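Side-chain contacts in calcineurin-like phosphoesterase domain-containing protein (Aquifex aeolicus, PDB 1XM7), which is of unknown function but belongs to the calcineurin-like phosphoesterase family and is probably a hydrolase: residues A[15-18]-A[19-23]; A[27-30]-A[31-35]; A[34-37]-A[38-41]; A[124-127]-A[128-131]; A[132-135]-A[136-140]. All blocks are in the same frame, centred on the assembly; numbering follows the deposited sequence.

The five contacts are local and fall into two groups, on helices at the periphery of one chain. Interaction 1, on the short helix 17-20, precedes interactions 2 and 3, which overlap on helix 29-38. Interactions 1 and 2 touch, with Ile18 CD1 3.4 Å from Lys27 CA and Ile17 and Ile18 both packed on Phe29. Interactions 2 and 3 share Leu34 and Thr35, their centres about 10 Å apart. Interactions 4 and 5 occupy the two halves of helix 125-137, with centres about 12 Å apart. The groups are well separated: the centres of interactions 2 and 5 are about 35 Å apart, on opposite sides of the chain's centre.

Interaction 1: residues A[15-18]-A[19-23]; sequences ENII and NLNPE
Asn16 and Ile17 hold Leu20 and Asn21 by backbone bonds that shape the short helix 17-20. Asn16 O accepts twice: Leu20 N lies 3.0 Å from it in the carbonyl plane, while Asn19 N, at 2.8 Å from Asn16 O, stands well above that plane. Asn21 N reaches Ile17 O at 2.9 Å, and with Asn21 the chain leaves helical geometry. Pro22 has no N-H to offer; its CA instead makes a CA-H...O contact of 3.2 Å with Ile18 O. Among the side chains, Ile17 holds CG1 anti to the backbone N (chi1 -160°), which lays this branch against the Asn21 amide, with ND2 3.3 Å from Ile17 CG1. The same ND2 gives a weak hydrogen bond to Glu172. With an alanine here, Glu172 would probably lose that weak partner and the longer branch of Ile17 a flank to lean on. Ile17 is buried and also touches His11, part of an Asp-x-His sequence of the kind that carries metal ligands in relatives. The chemistry implies a helix end closed mainly by backbone bonds, with the Asn21 amide nitrogen meeting both an apolar branch and, weakly, a carboxylate.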
loop_
_atom_site.group_PDB
_atom_site.type_symbol
_atom_site.label_atom_id
_atom_site.label_comp_id
_atom_site.label_asym_id
_atom_site.label_seq_id
_atom_site.Cartn_x
_atom_site.Cartn_y
_atom_site.Cartn_z
ATOM N N GLU A 15 -4.021 -17.057 -2.893
ATOM C CA GLU A 15 -3.195 -18.248 -3.045
ATOM C C GLU A 15 -2.548 -18.379 -4.417
ATOM O O GLU A 15 -1.407 -18.810 -4.528
ATOM C CB GLU A 15 -4.090 -19.450 -2.765
ATOM C CG GLU A 15 -3.453 -20.809 -2.681
ATOM C CD GLU A 15 -4.516 -21.873 -2.378
ATOM O OE1 GLU A 15 -5.341 -22.175 -3.279
ATOM O OE2 GLU A 15 -4.548 -22.386 -1.230
ATOM N N ASN A 16 -3.287 -17.991 -5.451
ATOM C CA ASN A 16 -2.826 -18.095 -6.829
ATOM C C ASN A 16 -1.691 -17.163 -7.211
ATOM O O ASN A 16 -0.982 -17.405 -8.193
ATOM C CB ASN A 16 -4.010 -17.874 -7.770
ATOM C CG ASN A 16 -3.867 -18.634 -9.069
ATOM O OD1 ASN A 16 -3.379 -19.768 -9.085
ATOM N ND2 ASN A 16 -4.310 -18.027 -10.167
ATOM N N ILE A 17 -1.508 -16.099 -6.443
ATOM C CA ILE A 17 -0.450 -15.148 -6.745
ATOM C C ILE A 17 0.926 -15.789 -6.566
ATOM O O ILE A 17 1.936 -15.248 -7.018
ATOM C CB ILE A 17 -0.573 -13.878 -5.858
ATOM C CG1 ILE A 17 0.200 -12.729 -6.504
ATOM C CG2 ILE A 17 -0.051 -14.153 -4.453
ATOM C CD1 ILE A 17 -0.118 -11.383 -5.931
ATOM N N ILE A 18 0.951 -16.942 -5.899
ATOM C CA ILE A 18 2.191 -17.682 -5.673
ATOM C C ILE A 18 2.587 -18.206 -7.035
ATOM O O ILE A 18 3.769 -18.298 -7.358
ATOM C CB ILE A 18 1.980 -18.879 -4.702
ATOM C CG1 ILE A 18 1.830 -18.364 -3.259
ATOM C CG2 ILE A 18 3.148 -19.842 -4.802
ATOM C CD1 ILE A 18 1.397 -19.413 -2.240
ATOM N N ASN A 19 1.571 -18.535 -7.829
ATOM C CA ASN A 19 1.753 -19.031 -9.193
ATOM C C ASN A 19 2.039 -17.878 -10.158
ATOM O O ASN A 19 2.917 -17.970 -11.013
ATOM C CB ASN A 19 0.490 -19.755 -9.658
ATOM C CG ASN A 19 0.304 -21.096 -8.982
ATOM O OD1 ASN A 19 -0.824 -21.525 -8.738
ATOM N ND2 ASN A 19 1.409 -21.773 -8.689
ATOM N N LEU A 20 1.292 -16.789 -10.004
ATOM C CA LEU A 20 1.428 -15.618 -10.862
ATOM C C LEU A 20 2.744 -14.846 -10.709
ATOM O O LEU A 20 3.229 -14.245 -11.668
ATOM C CB LEU A 20 0.228 -14.702 -10.624
ATOM C CG LEU A 20 -1.094 -15.416 -10.920
ATOM C CD1 LEU A 20 -2.255 -14.623 -10.380
ATOM C CD2 LEU A 20 -1.240 -15.612 -12.409
ATOM N N ASN A 21 3.314 -14.852 -9.509
ATOM C CA ASN A 21 4.577 -14.166 -9.259
ATOM C C ASN A 21 5.461 -15.154 -8.532
ATOM O O ASN A 21 5.920 -14.891 -7.427
ATOM C CB ASN A 21 4.352 -12.939 -8.389
ATOM C CG ASN A 21 3.324 -12.005 -8.973
ATOM O OD1 ASN A 21 3.150 -11.946 -10.191
ATOM N ND2 ASN A 21 2.644 -11.255 -8.115
ATOM N N PRO A 22 5.733 -16.299 -9.169
ATOM C CA PRO A 22 6.554 -17.375 -8.614
ATOM C C PRO A 22 7.808 -16.778 -8.048
ATOM O O PRO A 22 8.280 -17.158 -6.978
ATOM C CB PRO A 22 6.854 -18.245 -9.827
ATOM C CG PRO A 22 5.781 -17.887 -10.811
ATOM C CD PRO A 22 5.672 -16.418 -10.634
ATOM N N GLU A 23 8.336 -15.828 -8.800
ATOM C CA GLU A 23 9.545 -15.124 -8.434
ATOM C C GLU A 23 9.562 -14.653 -6.980
ATOM O O GLU A 23 10.434 -15.045 -6.210
ATOM C CB GLU A 23 9.713 -13.923 -9.360
ATOM C CG GLU A 23 10.092 -14.261 -10.804
ATOM C CD GLU A 23 11.576 -14.592 -10.950
ATOM O OE1 GLU A 23 12.078 -14.588 -12.102
ATOM O OE2 GLU A 23 12.239 -14.859 -9.914
#

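Interaction 2: residues A[27-30]-A[31-35]; sequences KGFE and IVILT
Phe29 and Ile33 meet one turn apart at the start of helix 29-38. Ile33 has CG1 anti to its carbonyl carbon (chi1 -74°), turning the branch back along the helix until CD1 arrives at the edge of the Phe29 ring, near its plane and 4.2 Å from CD1 of Phe29. On the way Ile33 CG1 passes 3.4 Å from Phe29 O, the carbonyl that also receives Ile33 N. Leu34 does likewise toward Glu30: its CG lies 3.2 Å from Glu30 O, and Leu34 N makes a nearly straight bond of 2.9 Å to that oxygen. The Glu30 chain is sharply bent at chi2 (94°) and folds its carboxylate over the neighbouring ring, with OE1 3.5 Å above the plane of Phe29, over its centre. The other oxygen, OE2, accepts a hydrogen bond from Tyr13 N, which helps to fix the folded conformation. Gly28, at the N-cap, has a phi of 84°, where a CB would collide with the carbonyl oxygen of Lys27. Farther along, the hydroxyl of Thr35 returns to the backbone: OG1 donates to Ile31 O at 2.7 Å, reaching it from the opposite face of the carbonyl plane to Thr35 N. A carboxylate oxygen above an aromatic face is probably not favourable by itself; Arg25, in a cation-pi contact with Phe29, probably offsets it. The contact therefore combines an apolar ring edge with a buried acid probably steadied by a backbone N-H from outside the helix.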
loop_
_atom_site.group_PDB
_atom_site.type_symbol
_atom_site.label_atom_id
_atom_site.label_comp_id
_atom_site.label_asym_id
_atom_site.label_seq_id
_atom_site.Cartn_x
_atom_site.Cartn_y
_atom_site.Cartn_z
ATOM N N LYS A 27 4.410 -19.745 -0.631
ATOM C CA LYS A 27 3.422 -20.199 0.335
ATOM C C LYS A 27 3.731 -19.668 1.747
ATOM O O LYS A 27 4.875 -19.693 2.199
ATOM C CB LYS A 27 3.363 -21.725 0.348
ATOM C CG LYS A 27 2.271 -22.269 1.252
ATOM C CD LYS A 27 2.061 -23.768 1.072
ATOM C CE LYS A 27 0.851 -24.243 1.877
ATOM N NZ LYS A 27 -0.366 -23.386 1.655
ATOM N N GLY A 28 2.705 -19.176 2.433
ATOM C CA GLY A 28 2.907 -18.644 3.766
ATOM C C GLY A 28 3.373 -17.196 3.786
ATOM O O GLY A 28 4.042 -16.778 4.734
ATOM N N PHE A 29 3.027 -16.421 2.761
ATOM C CA PHE A 29 3.446 -15.021 2.720
ATOM C C PHE A 29 2.578 -14.152 3.614
ATOM O O PHE A 29 2.998 -13.079 4.036
ATOM C CB PHE A 29 3.435 -14.485 1.283
ATOM C CG PHE A 29 2.082 -14.501 0.641
ATOM C CD1 PHE A 29 1.162 -13.483 0.894
ATOM C CD2 PHE A 29 1.715 -15.546 -0.201
ATOM C CE1 PHE A 29 -0.114 -13.503 0.324
ATOM C CE2 PHE A 29 0.448 -15.585 -0.781
ATOM C CZ PHE A 29 -0.476 -14.556 -0.516
ATOM N N GLU A 30 1.365 -14.611 3.909
ATOM C CA GLU A 30 0.486 -13.842 4.781
ATOM C C GLU A 30 1.129 -13.777 6.160
ATOM O O GLU A 30 1.204 -12.707 6.769
ATOM C CB GLU A 30 -0.902 -14.489 4.887
ATOM C CG GLU A 30 -1.729 -14.410 3.611
ATOM C CD GLU A 30 -1.605 -15.646 2.733
ATOM O OE1 GLU A 30 -0.527 -16.292 2.727
ATOM O OE2 GLU A 30 -2.594 -15.958 2.035
ATOM N N ILE A 31 1.606 -14.922 6.641
ATOM C CA ILE A 31 2.243 -14.999 7.948
ATOM C C ILE A 31 3.480 -14.112 7.999
ATOM O O ILE A 31 3.751 -13.475 9.015
ATOM C CB ILE A 31 2.658 -16.460 8.296
ATOM C CG1 ILE A 31 1.810 -17.001 9.445
ATOM C CG2 ILE A 31 4.119 -16.511 8.741
ATOM C CD1 ILE A 31 0.338 -16.953 9.201
ATOM N N VAL A 32 4.238 -14.075 6.912
ATOM C CA VAL A 32 5.440 -13.257 6.884
ATOM C C VAL A 32 5.106 -11.781 6.965
ATOM O O VAL A 32 5.753 -11.035 7.696
ATOM C CB VAL A 32 6.248 -13.516 5.616
ATOM C CG1 VAL A 32 7.348 -12.474 5.473
ATOM C CG2 VAL A 32 6.831 -14.923 5.669
ATOM N N ILE A 33 4.097 -11.361 6.212
ATOM C CA ILE A 33 3.672 -9.963 6.218
ATOM C C ILE A 33 3.172 -9.564 7.601
ATOM O O ILE A 33 3.597 -8.554 8.156
ATOM C CB ILE A 33 2.524 -9.712 5.205
ATOM C CG1 ILE A 33 3.066 -9.731 3.770
ATOM C CG2 ILE A 33 1.833 -8.387 5.525
ATOM C CD1 ILE A 33 1.974 -9.730 2.697
ATOM N N LEU A 34 2.252 -10.357 8.140
ATOM C CA LEU A 34 1.683 -10.103 9.461
ATOM C C LEU A 34 2.756 -10.085 10.547
ATOM O O LEU A 34 2.648 -9.359 11.534
ATOM C CB LEU A 34 0.638 -11.167 9.790
ATOM C CG LEU A 34 -0.602 -11.137 8.887
ATOM C CD1 LEU A 34 -1.510 -12.325 9.207
ATOM C CD2 LEU A 34 -1.341 -9.813 9.083
ATOM N N THR A 35 3.792 -10.890 10.352
ATOM C CA THR A 35 4.880 -10.961 11.299
ATOM C C THR A 35 5.644 -9.651 11.295
ATOM O O THR A 35 5.851 -9.048 12.348
ATOM C CB THR A 35 5.831 -12.112 10.951
ATOM O OG1 THR A 35 5.188 -13.356 11.249
ATOM C CG2 THR A 35 7.117 -12.010 11.755
#

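Interaction 3: residues A[34-37]-A[38-41]; sequences LTNL and LKVL
Lys39 sets CG between its own backbone N and carbonyl carbon (chi1 44°), and with the rest of the chain extended this sends the side chain back along the helix past Thr35 and Asn36. Lys39 CG passes 3.3 Å from Thr35 O, and CE comes to 3.8 Å from CG2 of Thr35. The lysine and the side chain of Asn36 lie side by side, pointing the same way. Leu37 and Leu41 meet across the turn: in Leu41, CG is anti to the carbonyl carbon (chi1 -68°), which brings CG to 3.4 Å from Leu37 O, while its CD1 is 4.3 Å from Leu37 CB. Backbone bonds define how the helix ends. Leu38 N reaches Leu34 O at 2.9 Å, and Lys39 N bonds to Thr35 O at 3.1 Å. Lys39 then leaves helical geometry as the centre of an inverse gamma turn, closed by a weak bond from Val40 N to Leu38 O. Past that turn the chain still reaches back, Leu41 N bonding almost straight (172°) to Leu37 O at 3.2 Å. Leu34, Leu37 and Leu41 are buried. Leu34 packs on Phe12 and on Tyr63, Ile66 and Trp67 of helix 63-69; Leu37 lies against Trp67 and Ile7. Val40 and Leu41 touch Tyr5, so the loop toward strand 46-49 sets off beside strand 4-7, an inner strand of the five-stranded sheet.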
loop_
_atom_site.group_PDB
_atom_site.type_symbol
_atom_site.label_atom_id
_atom_site.label_comp_id
_atom_site.label_asym_id
_atom_site.label_seq_id
_atom_site.Cartn_x
_atom_site.Cartn_y
_atom_site.Cartn_z
ATOM N N LEU A 34 2.252 -10.357 8.140
ATOM C CA LEU A 34 1.683 -10.103 9.461
ATOM C C LEU A 34 2.756 -10.085 10.547
ATOM O O LEU A 34 2.648 -9.359 11.534
ATOM C CB LEU A 34 0.638 -11.167 9.790
ATOM C CG LEU A 34 -0.602 -11.137 8.887
ATOM C CD1 LEU A 34 -1.510 -12.325 9.207
ATOM C CD2 LEU A 34 -1.341 -9.813 9.083
ATOM N N THR A 35 3.792 -10.890 10.352
ATOM C CA THR A 35 4.880 -10.961 11.299
ATOM C C THR A 35 5.644 -9.651 11.295
ATOM O O THR A 35 5.851 -9.048 12.348
ATOM C CB THR A 35 5.831 -12.112 10.951
ATOM O OG1 THR A 35 5.188 -13.356 11.249
ATOM C CG2 THR A 35 7.117 -12.010 11.755
ATOM N N ASN A 36 6.040 -9.199 10.108
ATOM C CA ASN A 36 6.797 -7.952 9.977
ATOM C C ASN A 36 6.049 -6.723 10.458
ATOM O O ASN A 36 6.659 -5.703 10.777
ATOM C CB ASN A 36 7.245 -7.757 8.530
ATOM C CG ASN A 36 8.388 -8.691 8.146
ATOM O OD1 ASN A 36 8.535 -9.065 6.981
ATOM N ND2 ASN A 36 9.211 -9.063 9.126
ATOM N N LEU A 37 4.726 -6.817 10.503
ATOM C CA LEU A 37 3.922 -5.703 10.979
ATOM C C LEU A 37 3.867 -5.824 12.480
ATOM O O LEU A 37 3.887 -4.826 13.199
ATOM C CB LEU A 37 2.501 -5.773 10.430
ATOM C CG LEU A 37 2.331 -5.481 8.945
ATOM C CD1 LEU A 37 0.898 -5.766 8.572
ATOM C CD2 LEU A 37 2.706 -4.035 8.629
ATOM N N LEU A 38 3.802 -7.067 12.940
ATOM C CA LEU A 38 3.732 -7.349 14.363
ATOM C C LEU A 38 4.895 -6.724 15.123
ATOM O O LEU A 38 4.702 -6.035 16.134
ATOM C CB LEU A 38 3.736 -8.857 14.601
ATOM C CG LEU A 38 2.956 -9.349 15.823
ATOM C CD1 LEU A 38 3.277 -10.819 16.052
ATOM C CD2 LEU A 38 3.310 -8.537 17.052
ATOM N N LYS A 39 6.107 -6.963 14.637
ATOM C CA LYS A 39 7.270 -6.436 15.321
ATOM C C LYS A 39 7.682 -5.065 14.859
ATOM O O LYS A 39 8.812 -4.859 14.440
ATOM C CB LYS A 39 8.445 -7.411 15.204
ATOM C CG LYS A 39 8.664 -8.019 13.841
ATOM C CD LYS A 39 9.739 -9.088 13.956
ATOM C CE LYS A 39 10.079 -9.713 12.622
ATOM N NZ LYS A 39 11.335 -10.498 12.740
ATOM N N VAL A 40 6.768 -4.116 14.972
ATOM C CA VAL A 40 7.040 -2.760 14.539
ATOM C C VAL A 40 5.935 -1.807 15.011
ATOM O O VAL A 40 6.208 -0.775 15.635
ATOM C CB VAL A 40 7.190 -2.746 12.999
ATOM C CG1 VAL A 40 6.463 -1.562 12.383
ATOM C CG2 VAL A 40 8.660 -2.732 12.640
ATOM N N LEU A 41 4.687 -2.172 14.733
ATOM C CA LEU A 41 3.554 -1.354 15.122
ATOM C C LEU A 41 3.436 -1.194 16.616
ATOM O O LEU A 41 3.658 -2.138 17.376
ATOM C CB LEU A 41 2.253 -1.966 14.623
ATOM C CG LEU A 41 2.024 -1.975 13.119
ATOM C CD1 LEU A 41 0.687 -2.653 12.818
ATOM C CD2 LEU A 41 2.047 -0.547 12.603
#

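Interaction 4: residues A[124-127]-A[128-131]; sequences YPDR and QEMV
The first turns of helix 125-137, the crossover helix of the beta-alpha-beta unit between strands 107-112 and 142-145, begin with Tyr124 at the N-cap and its carbonyl bonded to Gln128: Gln128 N lies 3.0 Å from Tyr124 O. Pro125 follows in the first turn, where its missing N-H costs no helical bond, and its own O accepts Glu129 N at 3.0 Å. Arg127 O accepts Val131 N at 3.2 Å. On the outer surface Asp126 and Glu129 point their carboxylates to the same side. Glu129 holds CG anti to its backbone N (chi1 163°) and runs out extended, which places OE1 4.5 Å from OD2 of Asp126. One water sits between them, donating to Asp126 OD2 at 2.7 Å and to Glu129 OE1 at 2.6 Å; it probably eases the repulsion of the two charges, which the nearby helix start should also temper. Met130 rests its CG 3.2 Å from Asp126 O. The guanidinium of Arg127 is covered on one face by the Tyr124 ring: CD1 of Tyr124 stands 3.6 Å above the guanidinium plane, over the centre of that group, and Arg127 NH1 bonds to the hydroxyl of Tyr114. Buried Val131 packs on Leu110 and Ser112 of strand 107-112, seating the helix against the four-stranded sheet; it and the more exposed Met130 touch Phe98.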
loop_
_atom_site.group_PDB
_atom_site.type_symbol
_atom_site.label_atom_id
_atom_site.label_comp_id
_atom_site.label_asym_id
_atom_site.label_seq_id
_atom_site.Cartn_x
_atom_site.Cartn_y
_atom_site.Cartn_z
ATOM N N TYR A 124 -4.639 0.759 -15.938
ATOM C CA TYR A 124 -5.634 1.737 -15.528
ATOM C C TYR A 124 -5.156 3.148 -15.816
ATOM O O TYR A 124 -4.997 3.957 -14.905
ATOM C CB TYR A 124 -5.931 1.549 -14.038
ATOM C CG TYR A 124 -6.537 0.197 -13.740
ATOM C CD1 TYR A 124 -7.843 -0.088 -14.112
ATOM C CD2 TYR A 124 -5.785 -0.823 -13.163
ATOM C CE1 TYR A 124 -8.390 -1.349 -13.926
ATOM C CE2 TYR A 124 -6.323 -2.101 -12.974
ATOM C CZ TYR A 124 -7.630 -2.352 -13.362
ATOM O OH TYR A 124 -8.187 -3.603 -13.218
ATOM N N PRO A 125 -4.926 3.468 -17.100
ATOM C CA PRO A 125 -4.459 4.794 -17.517
ATOM C C PRO A 125 -5.272 5.990 -17.000
ATOM O O PRO A 125 -4.700 7.037 -16.681
ATOM C CB PRO A 125 -4.447 4.692 -19.043
ATOM C CG PRO A 125 -5.433 3.609 -19.336
ATOM C CD PRO A 125 -5.154 2.605 -18.272
ATOM N N ASP A 126 -6.592 5.832 -16.910
ATOM C CA ASP A 126 -7.469 6.902 -16.418
ATOM C C ASP A 126 -7.178 7.191 -14.953
ATOM O O ASP A 126 -7.123 8.344 -14.536
ATOM C CB ASP A 126 -8.949 6.511 -16.533
ATOM C CG ASP A 126 -9.458 6.502 -17.965
ATOM O OD1 ASP A 126 -10.518 5.887 -18.203
ATOM O OD2 ASP A 126 -8.820 7.109 -18.849
ATOM N N ARG A 127 -7.004 6.141 -14.164
ATOM C CA ARG A 127 -6.735 6.323 -12.739
ATOM C C ARG A 127 -5.321 6.882 -12.514
ATOM O O ARG A 127 -5.093 7.683 -11.598
ATOM C CB ARG A 127 -6.965 4.995 -11.998
ATOM C CG ARG A 127 -8.381 4.483 -12.212
ATOM C CD ARG A 127 -8.654 3.113 -11.612
ATOM N NE ARG A 127 -9.866 2.537 -12.198
ATOM C CZ ARG A 127 -10.357 1.342 -11.887
ATOM N NH1 ARG A 127 -9.750 0.584 -10.989
ATOM N NH2 ARG A 127 -11.443 0.892 -12.495
ATOM N N GLN A 128 -4.383 6.473 -13.361
ATOM C CA GLN A 128 -3.023 6.978 -13.260
ATOM C C GLN A 128 -3.056 8.484 -13.514
ATOM O O GLN A 128 -2.397 9.257 -12.826
ATOM C CB GLN A 128 -2.132 6.309 -14.298
ATOM C CG GLN A 128 -1.686 4.917 -13.936
ATOM C CD GLN A 128 -0.924 4.272 -15.069
ATOM O OE1 GLN A 128 -0.381 4.965 -15.925
ATOM N NE2 GLN A 128 -0.873 2.945 -15.080
ATOM N N GLU A 129 -3.829 8.899 -14.507
ATOM C CA GLU A 129 -3.940 10.315 -14.836
ATOM C C GLU A 129 -4.553 11.137 -13.708
ATOM O O GLU A 129 -4.201 12.293 -13.509
ATOM C CB GLU A 129 -4.770 10.487 -16.105
ATOM C CG GLU A 129 -5.290 11.889 -16.316
ATOM C CD GLU A 129 -6.273 11.967 -17.474
ATOM O OE1 GLU A 129 -7.086 11.028 -17.638
ATOM O OE2 GLU A 129 -6.242 12.981 -18.207
ATOM N N MET A 130 -5.479 10.545 -12.974
ATOM C CA MET A 130 -6.118 11.256 -11.879
ATOM C C MET A 130 -5.096 11.522 -10.781
ATOM O O MET A 130 -5.049 12.611 -10.208
ATOM C CB MET A 130 -7.289 10.433 -11.344
ATOM C CG MET A 130 -8.426 10.242 -12.358
ATOM S SD MET A 130 -9.176 11.807 -12.862
ATOM C CE MET A 130 -10.767 11.474 -12.455
ATOM N N VAL A 131 -4.267 10.523 -10.502
ATOM C CA VAL A 131 -3.231 10.636 -9.481
ATOM C C VAL A 131 -2.283 11.788 -9.811
ATOM O O VAL A 131 -1.955 12.608 -8.951
ATOM C CB VAL A 131 -2.417 9.314 -9.377
ATOM C CG1 VAL A 131 -1.241 9.497 -8.428
ATOM C CG2 VAL A 131 -3.319 8.180 -8.888
HETATM O O HOH W 1 -6.831 8.926 -19.084
#

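Interaction 5: residues A[132-135]-A[136-140]; sequences REIY and FKENC
Tyr135 O receives Cys140 N at 3.0 Å in an almost straight bond, and Asn139 N bonds to Phe136 O; with the positive phi of Asn139 (53°) these two bonds form a Schellman motif that ends helix 125-137. Before it the helix is regular: Phe136 N, Lys137 N and Glu138 N bond to Arg132 O, Glu133 O and Ile134 O, each bond nearly straight. The reversal at Asn139 carries Cys140 back over Tyr135. With CG anti to the backbone N (chi1 -171°), the Tyr135 ring extends beneath the returning chain and offers it a face. Cys140 CB makes a CH-pi contact there, 3.9 Å from the ring centroid and 29° off the normal, and Cys140 O lies over the same ring, 3.2 Å from Tyr135 CZ. The sulfur stands obliquely, with SG 5.3 Å from that centroid. At the ring's edge, in its plane, Phe136 CD1 meets CD2 of Tyr135 at 3.9 Å. Another face of the helix pairs Ile134 with Glu138, CG2 to CG at 4.1 Å, and Glu138 carries its charge to a salt bridge with Arg108. The Tyr135 hydroxyl is hydrogen-bonded to Glu165 N and weakly to Asp141 O. A serine in place of Tyr135 would probably open a gap beneath Cys140 and leave Glu165 N without its hydroxyl partner. Tyr135 thus serves two chemistries at once, its ring face taking the turn at the helix end while the hydroxyl of this buried residue bonds to backbone atoms beyond the helix.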
loop_
_atom_site.group_PDB
_atom_site.type_symbol
_atom_site.label_atom_id
_atom_site.label_comp_id
_atom_site.label_asym_id
_atom_site.label_seq_id
_atom_site.Cartn_x
_atom_site.Cartn_y
_atom_site.Cartn_z
ATOM N N ARG A 132 -1.834 11.827 -11.062
ATOM C CA ARG A 132 -0.947 12.880 -11.524
ATOM C C ARG A 132 -1.672 14.209 -11.347
ATOM O O ARG A 132 -1.142 15.153 -10.762
ATOM C CB ARG A 132 -0.610 12.686 -13.000
ATOM C CG ARG A 132 0.033 11.361 -13.322
ATOM C CD ARG A 132 0.736 11.423 -14.674
ATOM N NE ARG A 132 -0.192 11.564 -15.792
ATOM C CZ ARG A 132 -0.762 10.544 -16.428
ATOM N NH1 ARG A 132 -0.498 9.302 -16.059
ATOM N NH2 ARG A 132 -1.596 10.761 -17.436
ATOM N N GLU A 133 -2.902 14.269 -11.842
ATOM C CA GLU A 133 -3.687 15.485 -11.744
ATOM C C GLU A 133 -3.736 16.008 -10.320
ATOM O O GLU A 133 -3.416 17.174 -10.073
ATOM C CB GLU A 133 -5.097 15.243 -12.282
ATOM C CG GLU A 133 -5.532 16.294 -13.299
ATOM C CD GLU A 133 -4.384 16.756 -14.203
ATOM O OE1 GLU A 133 -3.835 15.925 -14.976
ATOM O OE2 GLU A 133 -4.029 17.958 -14.128
ATOM N N ILE A 134 -4.117 15.150 -9.380
ATOM C CA ILE A 134 -4.185 15.548 -7.970
ATOM C C ILE A 134 -2.817 16.034 -7.506
ATOM O O ILE A 134 -2.689 17.103 -6.901
ATOM C CB ILE A 134 -4.595 14.366 -7.069
ATOM C CG1 ILE A 134 -6.074 14.036 -7.265
ATOM C CG2 ILE A 134 -4.280 14.688 -5.615
ATOM C CD1 ILE A 134 -6.490 12.741 -6.586
ATOM N N TYR A 135 -1.801 15.228 -7.790
ATOM C CA TYR A 135 -0.438 15.549 -7.414
ATOM C C TYR A 135 -0.126 16.982 -7.795
ATOM O O TYR A 135 0.286 17.780 -6.953
ATOM C CB TYR A 135 0.533 14.619 -8.129
ATOM C CG TYR A 135 1.963 14.722 -7.639
ATOM C CD1 TYR A 135 2.402 13.983 -6.541
ATOM C CD2 TYR A 135 2.890 15.518 -8.305
ATOM C CE1 TYR A 135 3.730 14.027 -6.127
ATOM C CE2 TYR A 135 4.218 15.569 -7.899
ATOM C CZ TYR A 135 4.634 14.820 -6.815
ATOM O OH TYR A 135 5.961 14.844 -6.442
ATOM N N PHE A 136 -0.334 17.308 -9.069
ATOM C CA PHE A 136 -0.055 18.651 -9.574
ATOM C C PHE A 136 -0.931 19.726 -8.943
ATOM O O PHE A 136 -0.434 20.746 -8.462
ATOM C CB PHE A 136 -0.239 18.705 -11.091
ATOM C CG PHE A 136 0.678 17.797 -11.855
ATOM C CD1 PHE A 136 2.016 17.662 -11.491
ATOM C CD2 PHE A 136 0.213 17.107 -12.980
ATOM C CE1 PHE A 136 2.882 16.854 -12.239
ATOM C CE2 PHE A 136 1.067 16.296 -13.736
ATOM C CZ PHE A 136 2.405 16.169 -13.364
ATOM N N LYS A 137 -2.238 19.488 -8.967
ATOM C CA LYS A 137 -3.214 20.426 -8.425
ATOM C C LYS A 137 -2.930 20.800 -6.976
ATOM O O LYS A 137 -3.031 21.967 -6.606
ATOM C CB LYS A 137 -4.624 19.830 -8.535
ATOM C CG LYS A 137 -5.744 20.658 -7.892
ATOM C CD LYS A 137 -6.993 19.788 -7.679
ATOM C CE LYS A 137 -8.153 20.531 -6.991
ATOM N NZ LYS A 137 -8.900 21.462 -7.904
ATOM N N GLU A 138 -2.577 19.813 -6.157
ATOM C CA GLU A 138 -2.307 20.070 -4.746
ATOM C C GLU A 138 -0.843 20.378 -4.447
ATOM O O GLU A 138 -0.460 20.511 -3.293
ATOM C CB GLU A 138 -2.761 18.878 -3.902
ATOM C CG GLU A 138 -4.229 18.528 -4.057
ATOM C CD GLU A 138 -5.157 19.703 -3.759
ATOM O OE1 GLU A 138 -5.103 20.256 -2.634
ATOM O OE2 GLU A 138 -5.948 20.070 -4.656
ATOM N N ASN A 139 -0.027 20.483 -5.488
ATOM C CA ASN A 139 1.391 20.787 -5.324
ATOM C C ASN A 139 2.063 19.842 -4.352
ATOM O O ASN A 139 2.751 20.268 -3.427
ATOM C CB ASN A 139 1.559 22.232 -4.855
ATOM C CG ASN A 139 1.091 23.228 -5.899
ATOM O OD1 ASN A 139 1.762 23.430 -6.917
ATOM N ND2 ASN A 139 -0.077 23.839 -5.669
ATOM N N CYS A 140 1.871 18.550 -4.581
ATOM C CA CYS A 140 2.445 17.521 -3.725
ATOM C C CYS A 140 3.939 17.307 -3.927
ATOM O O CYS A 140 4.477 17.474 -5.030
ATOM C CB CYS A 140 1.698 16.202 -3.925
ATOM S SG CYS A 140 -0.012 16.268 -3.347
#